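Local coordinates for protein dihydrodipicolinate synthase (Bacillus clausii KSM-K16, PDB 3E96) that probably acts as a 4-hydroxy-tetrahydrodipicolinate synthase, a lyase of the DapA family built on a TIM barrel, at residues B[57-62]-B[111-116]. Residues are numbered along the deposited sequence; the frame is centred on the assembly and turned at random.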
ATOM      1  N   SER B  57       3.261  -1.767 -14.140  1.00 12.57           N
ATOM      2  CA  SER B  57       4.078  -0.603 -14.492  1.00 12.69           C
ATOM      3  C   SER B  57       4.869  -0.111 -13.282  1.00 12.52           C
ATOM      4  O   SER B  57       5.616   0.868 -13.382  1.00 12.64           O
ATOM      5  CB  SER B  57       3.185   0.551 -14.962  1.00 13.37           C
ATOM      6  OG  SER B  57       2.140   0.100 -15.801  1.00 14.32           O
ATOM      7  N   GLU B  58       4.685  -0.780 -12.144  1.00 12.13           N
ATOM      8  CA  GLU B  58       5.339  -0.406 -10.890  1.00 10.70           C
ATOM      9  C   GLU B  58       4.963   1.021 -10.491  1.00 10.11           C
ATOM     10  O   GLU B  58       5.802   1.834 -10.102  1.00  9.94           O
ATOM     11  CB  GLU B  58       6.855  -0.567 -11.001  1.00 11.67           C
ATOM     12  CG  GLU B  58       7.289  -2.022 -11.078  1.00 10.81           C
ATOM     13  CD  GLU B  58       8.781  -2.180 -11.269  1.00 12.47           C
ATOM     14  OE1 GLU B  58       9.526  -2.133 -10.263  1.00 12.69           O
ATOM     15  OE2 GLU B  58       9.211  -2.338 -12.438  1.00 12.33           O
ATOM     16  N   PHE B  59       3.669   1.301 -10.591  1.00 11.08           N
ATOM     17  CA  PHE B  59       3.098   2.598 -10.252  1.00 11.10           C
ATOM     18  C   PHE B  59       3.597   3.181  -8.928  1.00 11.40           C
ATOM     19  O   PHE B  59       4.009   4.344  -8.863  1.00 10.64           O
ATOM     20  CB  PHE B  59       1.572   2.460 -10.216  1.00 11.85           C
ATOM     21  CG  PHE B  59       0.856   3.669  -9.696  1.00 11.04           C
ATOM     22  CD1 PHE B  59       0.895   4.869 -10.390  1.00 12.17           C
ATOM     23  CD2 PHE B  59       0.109   3.593  -8.522  1.00 11.91           C
ATOM     24  CE1 PHE B  59       0.199   5.981  -9.930  1.00 10.96           C
ATOM     25  CE2 PHE B  59      -0.590   4.698  -8.052  1.00 13.90           C
ATOM     26  CZ  PHE B  59      -0.546   5.897  -8.760  1.00 13.00           C
ATOM     27  N   TYR B  60       3.564   2.380  -7.868  1.00 10.30           N
ATOM     28  CA  TYR B  60       3.985   2.860  -6.558  1.00 10.19           C
ATOM     29  C   TYR B  60       5.472   3.160  -6.414  1.00 11.90           C
ATOM     30  O   TYR B  60       5.894   3.754  -5.421  1.00 11.68           O
ATOM     31  CB  TYR B  60       3.519   1.883  -5.481  1.00 11.17           C
ATOM     32  CG  TYR B  60       2.012   1.886  -5.350  1.00  9.51           C
ATOM     33  CD1 TYR B  60       1.337   3.036  -4.948  1.00 11.10           C
ATOM     34  CD2 TYR B  60       1.258   0.755  -5.663  1.00 11.66           C
ATOM     35  CE1 TYR B  60      -0.050   3.067  -4.862  1.00 10.48           C
ATOM     36  CE2 TYR B  60      -0.136   0.773  -5.579  1.00 12.61           C
ATOM     37  CZ  TYR B  60      -0.780   1.937  -5.176  1.00 12.63           C
ATOM     38  OH  TYR B  60      -2.152   1.966  -5.076  1.00 12.25           O
ATOM     39  N   ALA B  61       6.262   2.761  -7.407  1.00 11.31           N
ATOM     40  CA  ALA B  61       7.702   3.032  -7.381  1.00 10.91           C
ATOM     41  C   ALA B  61       7.993   4.323  -8.152  1.00 11.92           C
ATOM     42  O   ALA B  61       9.143   4.758  -8.257  1.00 10.97           O
ATOM     43  CB  ALA B  61       8.464   1.866  -8.002  1.00  9.86           C
ATOM     44  N   LEU B  62       6.942   4.937  -8.691  1.00 12.23           N
ATOM     45  CA  LEU B  62       7.086   6.180  -9.447  1.00 12.37           C
ATOM     46  C   LEU B  62       6.718   7.391  -8.600  1.00 12.44           C
ATOM     47  O   LEU B  62       5.856   7.309  -7.727  1.00 11.81           O
ATOM     48  CB  LEU B  62       6.166   6.172 -10.675  1.00 11.95           C
ATOM     49  CG  LEU B  62       6.218   5.006 -11.666  1.00 11.96           C
ATOM     50  CD1 LEU B  62       5.104   5.184 -12.696  1.00 13.42           C
ATOM     51  CD2 LEU B  62       7.577   4.951 -12.345  1.00 12.74           C
ATOM     52  N   MET B 111      -8.095   4.300 -14.082  1.00 11.91           N
ATOM     53  CA  MET B 111      -8.324   3.087 -13.304  1.00 13.02           C
ATOM     54  C   MET B 111      -7.912   3.472 -11.891  1.00 12.94           C
ATOM     55  O   MET B 111      -6.759   3.832 -11.642  1.00 13.44           O
ATOM     56  CB  MET B 111      -7.456   1.910 -13.767  1.00 13.63           C
ATOM     57  CG  MET B 111      -7.579   0.673 -12.837  1.00 14.97           C
ATOM     58  SD  MET B 111      -6.370  -0.642 -13.135  1.00 10.85           S
ATOM     59  CE  MET B 111      -4.884   0.127 -12.507  1.00 18.69           C
ATOM     60  N   ILE B 112      -8.857   3.420 -10.965  1.00 13.18           N
ATOM     61  CA  ILE B 112      -8.542   3.768  -9.593  1.00 13.05           C
ATOM     62  C   ILE B 112      -8.043   2.523  -8.876  1.00 12.15           C
ATOM     63  O   ILE B 112      -8.784   1.550  -8.710  1.00 11.89           O
ATOM     64  CB  ILE B 112      -9.776   4.311  -8.846  1.00 13.60           C
ATOM     65  CG1 ILE B 112     -10.454   5.407  -9.677  1.00 15.23           C
ATOM     66  CG2 ILE B 112      -9.349   4.881  -7.497  1.00 13.50           C
ATOM     67  CD1 ILE B 112     -11.753   5.919  -9.062  1.00 17.54           C
ATOM     68  N   HIS B 113      -6.775   2.552  -8.473  1.00 12.36           N
ATOM     69  CA  HIS B 113      -6.177   1.438  -7.750  1.00 13.11           C
ATOM     70  C   HIS B 113      -6.920   1.242  -6.444  1.00 13.32           C
ATOM     71  O   HIS B 113      -7.605   2.145  -5.970  1.00 12.66           O
ATOM     72  CB  HIS B 113      -4.711   1.732  -7.415  1.00 11.74           C
ATOM     73  CG  HIS B 113      -3.773   1.525  -8.560  1.00 12.47           C
ATOM     74  ND1 HIS B 113      -3.346   0.275  -8.953  1.00 14.96           N
ATOM     75  CD2 HIS B 113      -3.193   2.406  -9.407  1.00 12.09           C
ATOM     76  CE1 HIS B 113      -2.543   0.396  -9.996  1.00 14.04           C
ATOM     77  NE2 HIS B 113      -2.434   1.679 -10.292  1.00 11.70           N
ATOM     78  N   MET B 114      -6.788   0.054  -5.868  1.00 13.04           N
ATOM     79  CA  MET B 114      -7.405  -0.219  -4.582  1.00 14.25           C
ATOM     80  C   MET B 114      -6.601   0.661  -3.628  1.00 14.01           C
ATOM     81  O   MET B 114      -5.376   0.718  -3.725  1.00 14.91           O
ATOM     82  CB  MET B 114      -7.220  -1.695  -4.209  1.00 14.40           C
ATOM     83  CG  MET B 114      -7.947  -2.129  -2.939  1.00 17.88           C
ATOM     84  SD  MET B 114      -9.747  -2.261  -3.170  1.00  6.51           S
ATOM     85  CE  MET B 114     -10.337  -2.211  -1.365  1.00 13.39           C
ATOM     86  N   PRO B 115      -7.269   1.375  -2.710  1.00 12.98           N
ATOM     87  CA  PRO B 115      -6.495   2.218  -1.792  1.00 13.64           C
ATOM     88  C   PRO B 115      -5.484   1.380  -1.002  1.00 13.46           C
ATOM     89  O   PRO B 115      -5.780   0.249  -0.616  1.00 13.82           O
ATOM     90  CB  PRO B 115      -7.575   2.851  -0.907  1.00 12.77           C
ATOM     91  CG  PRO B 115      -8.712   1.846  -0.958  1.00 13.33           C
ATOM     92  CD  PRO B 115      -8.709   1.443  -2.411  1.00 12.71           C
ATOM     93  N   ILE B 116      -4.290   1.925  -0.770  1.00 13.76           N
ATOM     94  CA  ILE B 116      -3.276   1.178  -0.036  1.00 14.18           C
ATOM     95  C   ILE B 116      -3.236   1.451   1.465  1.00 15.01           C
ATOM     96  O   ILE B 116      -2.349   0.957   2.161  1.00 13.68           O
ATOM     97  CB  ILE B 116      -1.850   1.395  -0.636  1.00 16.26           C
ATOM     98  CG1 ILE B 116      -1.607   2.874  -0.954  1.00 16.62           C
ATOM     99  CG2 ILE B 116      -1.689   0.548  -1.893  1.00 17.12           C
ATOM    100  CD1 ILE B 116      -1.533   3.776   0.260  1.00 18.97           C
TER
HETATM  101  O   HOH W   1      -3.215  -0.466  -4.914  1.00 13.66           O
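An aromatic cluster of Phe59, Tyr60 and His113 joins two loops at the C-terminal ends of strands in the TIM barrel, close to the predicted active site. The ring planes of Phe59 and His113 are tilted only 13°, but the rings are displaced so that little of one lies over the other. Phe59 CD2 is 3.6 Å from His113 CD2. Tyr60 and His113 form an edge-to-face pair, the edge of Tyr60 toward the imidazole face, with ring centroids 5.6 Å apart and planes at 53°. Tyr60 OH reaches His113 CB and Ile116 CG2, both at 3.5 Å. One water donates to Met114 O and hydrogen-bonds to Tyr60 OH, 2.7 Å from each. Phe59 chi1 (172°) places CG beside the carbonyl carbon. Phe59 CD2 lies 3.6 Å above the Tyr60 plane, over its centre. An alanine at Phe59 would probably open a gap between His113 and Tyr60, removing the ring packed on both. His113 NE2 hydrogen-bonds to Cys53 O, which would help fix the imidazole. Tyr90 meets both Phe59 and Tyr60, and Tyr60 also packs on Ile116 of the second subunit. The 57-62 loop leads into helix 64-78, where Phe59 touches Ala67; residues 113-116 follow strand 109-112, which lies between strands 83-88 and 140-144.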